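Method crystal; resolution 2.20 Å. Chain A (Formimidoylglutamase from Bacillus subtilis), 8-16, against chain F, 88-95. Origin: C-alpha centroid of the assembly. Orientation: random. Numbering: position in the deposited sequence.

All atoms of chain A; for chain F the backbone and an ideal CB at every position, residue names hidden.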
# COMPACT_ATOMS: atom_id res chain seq x y z
N PRO A 8 2.21 -30.14 26.75
CA PRO A 8 0.94 -30.18 26.02
C PRO A 8 0.62 -28.87 25.30
O PRO A 8 -0.12 -28.91 24.34
CB PRO A 8 -0.09 -30.48 27.12
CG PRO A 8 0.70 -31.07 28.23
CD PRO A 8 2.00 -30.32 28.19
N PHE A 9 1.17 -27.74 25.75
CA PHE A 9 0.88 -26.44 25.11
C PHE A 9 1.96 -25.96 24.16
O PHE A 9 1.92 -24.84 23.68
CB PHE A 9 0.57 -25.37 26.16
CG PHE A 9 -0.55 -25.74 27.08
CD1 PHE A 9 -0.36 -25.79 28.45
CD2 PHE A 9 -1.80 -26.06 26.57
CE1 PHE A 9 -1.39 -26.14 29.29
CE2 PHE A 9 -2.84 -26.40 27.40
CZ PHE A 9 -2.63 -26.45 28.77
N LEU A 10 2.92 -26.82 23.86
CA LEU A 10 4.00 -26.49 22.94
C LEU A 10 3.77 -27.13 21.57
O LEU A 10 3.68 -28.35 21.45
CB LEU A 10 5.33 -26.92 23.52
CG LEU A 10 6.60 -26.58 22.76
CD1 LEU A 10 6.70 -25.09 22.57
CD2 LEU A 10 7.78 -27.11 23.55
N ARG A 11 3.71 -26.30 20.54
CA ARG A 11 3.36 -26.72 19.19
C ARG A 11 4.49 -26.44 18.22
O ARG A 11 5.46 -25.76 18.57
CB ARG A 11 2.11 -25.98 18.73
CG ARG A 11 0.88 -26.30 19.56
CD ARG A 11 -0.28 -25.39 19.23
NE ARG A 11 -0.72 -25.54 17.85
CZ ARG A 11 -1.57 -26.48 17.44
NH1 ARG A 11 -1.91 -26.55 16.16
NH2 ARG A 11 -2.07 -27.35 18.31
N GLU A 12 4.37 -26.92 16.99
CA GLU A 12 5.38 -26.63 15.98
C GLU A 12 5.34 -25.17 15.56
O GLU A 12 4.26 -24.57 15.46
CB GLU A 12 5.24 -27.54 14.76
CG GLU A 12 5.82 -28.94 14.98
CD GLU A 12 6.37 -29.56 13.70
OE1 GLU A 12 6.76 -30.75 13.75
OE2 GLU A 12 6.41 -28.87 12.66
N ALA A 13 6.52 -24.60 15.33
CA ALA A 13 6.60 -23.21 14.90
C ALA A 13 5.58 -22.92 13.82
O ALA A 13 5.51 -23.62 12.82
CB ALA A 13 8.01 -22.89 14.41
N GLY A 14 4.76 -21.90 14.04
CA GLY A 14 3.83 -21.44 13.03
C GLY A 14 2.59 -22.30 12.80
O GLY A 14 1.88 -22.09 11.82
N SER A 15 2.32 -23.25 13.68
CA SER A 15 1.10 -24.05 13.54
C SER A 15 -0.08 -23.34 14.17
O SER A 15 0.01 -22.83 15.28
CB SER A 15 1.27 -25.43 14.15
OG SER A 15 1.62 -25.34 15.52
N SER A 16 -1.21 -23.32 13.46
CA SER A 16 -2.35 -22.50 13.86
C SER A 16 -3.59 -23.27 14.34
O SER A 16 -3.52 -24.47 14.63
CB SER A 16 -2.74 -21.55 12.71
OG SER A 16 -2.79 -22.23 11.47
N UNK F 88 18.41 -24.75 18.52
CA UNK F 88 17.08 -25.33 18.47
C UNK F 88 16.00 -24.27 18.41
O UNK F 88 16.09 -23.24 19.06
CB UNK F 88 16.85 -26.23 19.68
N UNK F 89 14.97 -24.54 17.62
CA UNK F 89 13.76 -23.75 17.65
C UNK F 89 12.74 -24.68 18.33
O UNK F 89 12.41 -25.74 17.81
CB UNK F 89 13.32 -23.29 16.26
N UNK F 90 12.29 -24.30 19.51
CA UNK F 90 11.49 -25.18 20.34
C UNK F 90 10.03 -25.20 19.93
O UNK F 90 9.28 -26.07 20.35
CB UNK F 90 11.61 -24.76 21.81
N UNK F 91 9.61 -24.23 19.12
CA UNK F 91 8.23 -24.16 18.68
C UNK F 91 7.49 -22.95 19.22
O UNK F 91 8.10 -22.02 19.76
CB UNK F 91 7.49 -25.44 19.09
N UNK F 92 6.17 -22.95 19.07
CA UNK F 92 5.34 -21.87 19.61
C UNK F 92 4.48 -22.35 20.77
O UNK F 92 3.94 -23.46 20.76
CB UNK F 92 4.45 -21.29 18.51
N UNK F 93 4.33 -21.50 21.76
CA UNK F 93 3.36 -21.76 22.80
C UNK F 93 1.95 -21.68 22.23
O UNK F 93 1.61 -20.75 21.49
CB UNK F 93 3.53 -20.77 23.96
N UNK F 94 1.13 -22.67 22.58
CA UNK F 94 -0.23 -22.72 22.09
C UNK F 94 -0.99 -21.57 22.69
O UNK F 94 -1.05 -21.42 23.91
CB UNK F 94 -0.90 -24.06 22.42
N UNK F 95 -1.55 -20.73 21.83
CA UNK F 95 -2.30 -19.57 22.28
C UNK F 95 -3.77 -19.81 22.01
O UNK F 95 -4.15 -20.20 20.91
CB UNK F 95 -1.82 -18.29 21.59

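The two stretches meet as a short antiparallel ladder, in which Leu10(A) and Arg11(A) pair with positions 93 and 92 of chain F, and the type II turn from Glu12(A) to Ser15(A) lies beyond the strand.

Position 88 is out of reach of chain A, which therefore sets no preference; it is Tyr88(F), and it makes no contact. At position 89 the CA-to-CB bond runs sideways and the ideal CB has nothing of chain A within 5.5 Å, so almost any side chain is admissible. The residue is Asp89(F), whose end comes nearer than its CB: OD2 lies 3.9 Å from Ala13(A) CB. Its OD1 accepts a hydrogen bond from the N of position 91 at 3.1 Å, tying down the backbone just ahead.

Position 90 also points sideways, but its ideal CB is 4.8 Å from Leu10(A) CD2, so an aliphatic residue would suit it, though the contact is too loose to single one out. Leu90(F) occupies it, and its carbonyl O packs 3.5 Å from Leu10(A) CD1.

Position 91 is the most tightly determined. Its phi/psi of 114/-168 would jam a CB against the preceding carbonyl, and the CB would point toward chain A, with a clash at 2.1 Å from Arg11(A) O. Both arguments call for glycine, and Gly91(F) is found. With no side chain in the way, its CA approaches Arg11(A) O to 3.2 Å in a CA-H...O contact.

At position 92 the backbone pairs with Arg11(A): Arg11(A) N donates to the O of 92, and the N of 92 donates to Arg11(A) O, both at 2.9 Å. The side chain leaves on the same face of the sheet as that of Arg11(A). The ideal CB is 4.5 Å from Gly14(A) N, an amide donor in the turn, so a short acceptor such as Asp or Asn would be suitable, and a longer one is conceivable. Asp92(F), with chi1 in m, brings OD2 to 2.7 Å from Gly14(A) N, a nearly straight hydrogen bond at 168°. Water 1 donates to the same OD2 at 2.5 Å and to Ser15(A) O at 3.1 Å, bridging the carboxylate to the end of the turn.

Position 93 pairs with Leu10(A) and shares its face. Its ideal CB is 4.4 Å from Phe9(A) O, and an aliphatic or beta-branched residue would fit a strand here. Ile93(F) is present; its CA makes a CA-H...O contact with Phe9(A) O at 3.5 Å.

Position 94 points toward chain A, and its N donates to Phe9(A) O at 2.6 Å. The ideal CB is 3.5 Å from Arg11(A) CD, so the nearby positive charge favours an acidic residue, although a small polar one could also fit. Asp94(F) provides the charge: OD1 lies 3.9 Å from Arg11(A) NE in a long salt bridge. The oxygen sits well out of the guanidinium plane and no N-H points at it, so the attraction is one of charges alone.

Position 95 points away, leaving its choice open; Ile95(F) makes no contact.

Chain F, residues 88-95: YDLGDIDI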
# COMPACT_ATOMS: atom_id res chain seq x y z
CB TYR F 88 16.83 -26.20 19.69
CG TYR F 88 17.51 -27.54 19.61
CD1 TYR F 88 17.15 -28.46 18.64
CD2 TYR F 88 18.50 -27.89 20.52
CE1 TYR F 88 17.77 -29.69 18.56
CE2 TYR F 88 19.11 -29.14 20.46
CZ TYR F 88 18.74 -30.03 19.47
OH TYR F 88 19.35 -31.27 19.40
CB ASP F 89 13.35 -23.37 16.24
CG ASP F 89 12.05 -22.58 16.18
OD1 ASP F 89 11.34 -22.51 17.20
OD2 ASP F 89 11.73 -22.02 15.09
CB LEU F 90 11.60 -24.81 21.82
CG LEU F 90 13.00 -24.75 22.43
CD1 LEU F 90 12.91 -24.37 23.89
CD2 LEU F 90 13.70 -26.08 22.28
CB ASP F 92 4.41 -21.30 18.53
CG ASP F 92 5.16 -20.54 17.43
OD1 ASP F 92 6.31 -20.07 17.65
OD2 ASP F 92 4.58 -20.42 16.34
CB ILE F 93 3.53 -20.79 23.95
CG1 ILE F 93 4.97 -20.90 24.49
CG2 ILE F 93 2.48 -21.05 25.02
CD1 ILE F 93 5.14 -20.40 25.88
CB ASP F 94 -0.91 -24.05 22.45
CG ASP F 94 -2.38 -24.04 22.12
OD1 ASP F 94 -2.76 -24.47 21.01
OD2 ASP F 94 -3.17 -23.58 22.97
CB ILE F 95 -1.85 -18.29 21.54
CG1 ILE F 95 -0.46 -17.87 22.02
CG2 ILE F 95 -2.86 -17.15 21.75
CD1 ILE F 95 -0.29 -17.93 23.53
O HOH W 1 2.10 -20.79 16.29
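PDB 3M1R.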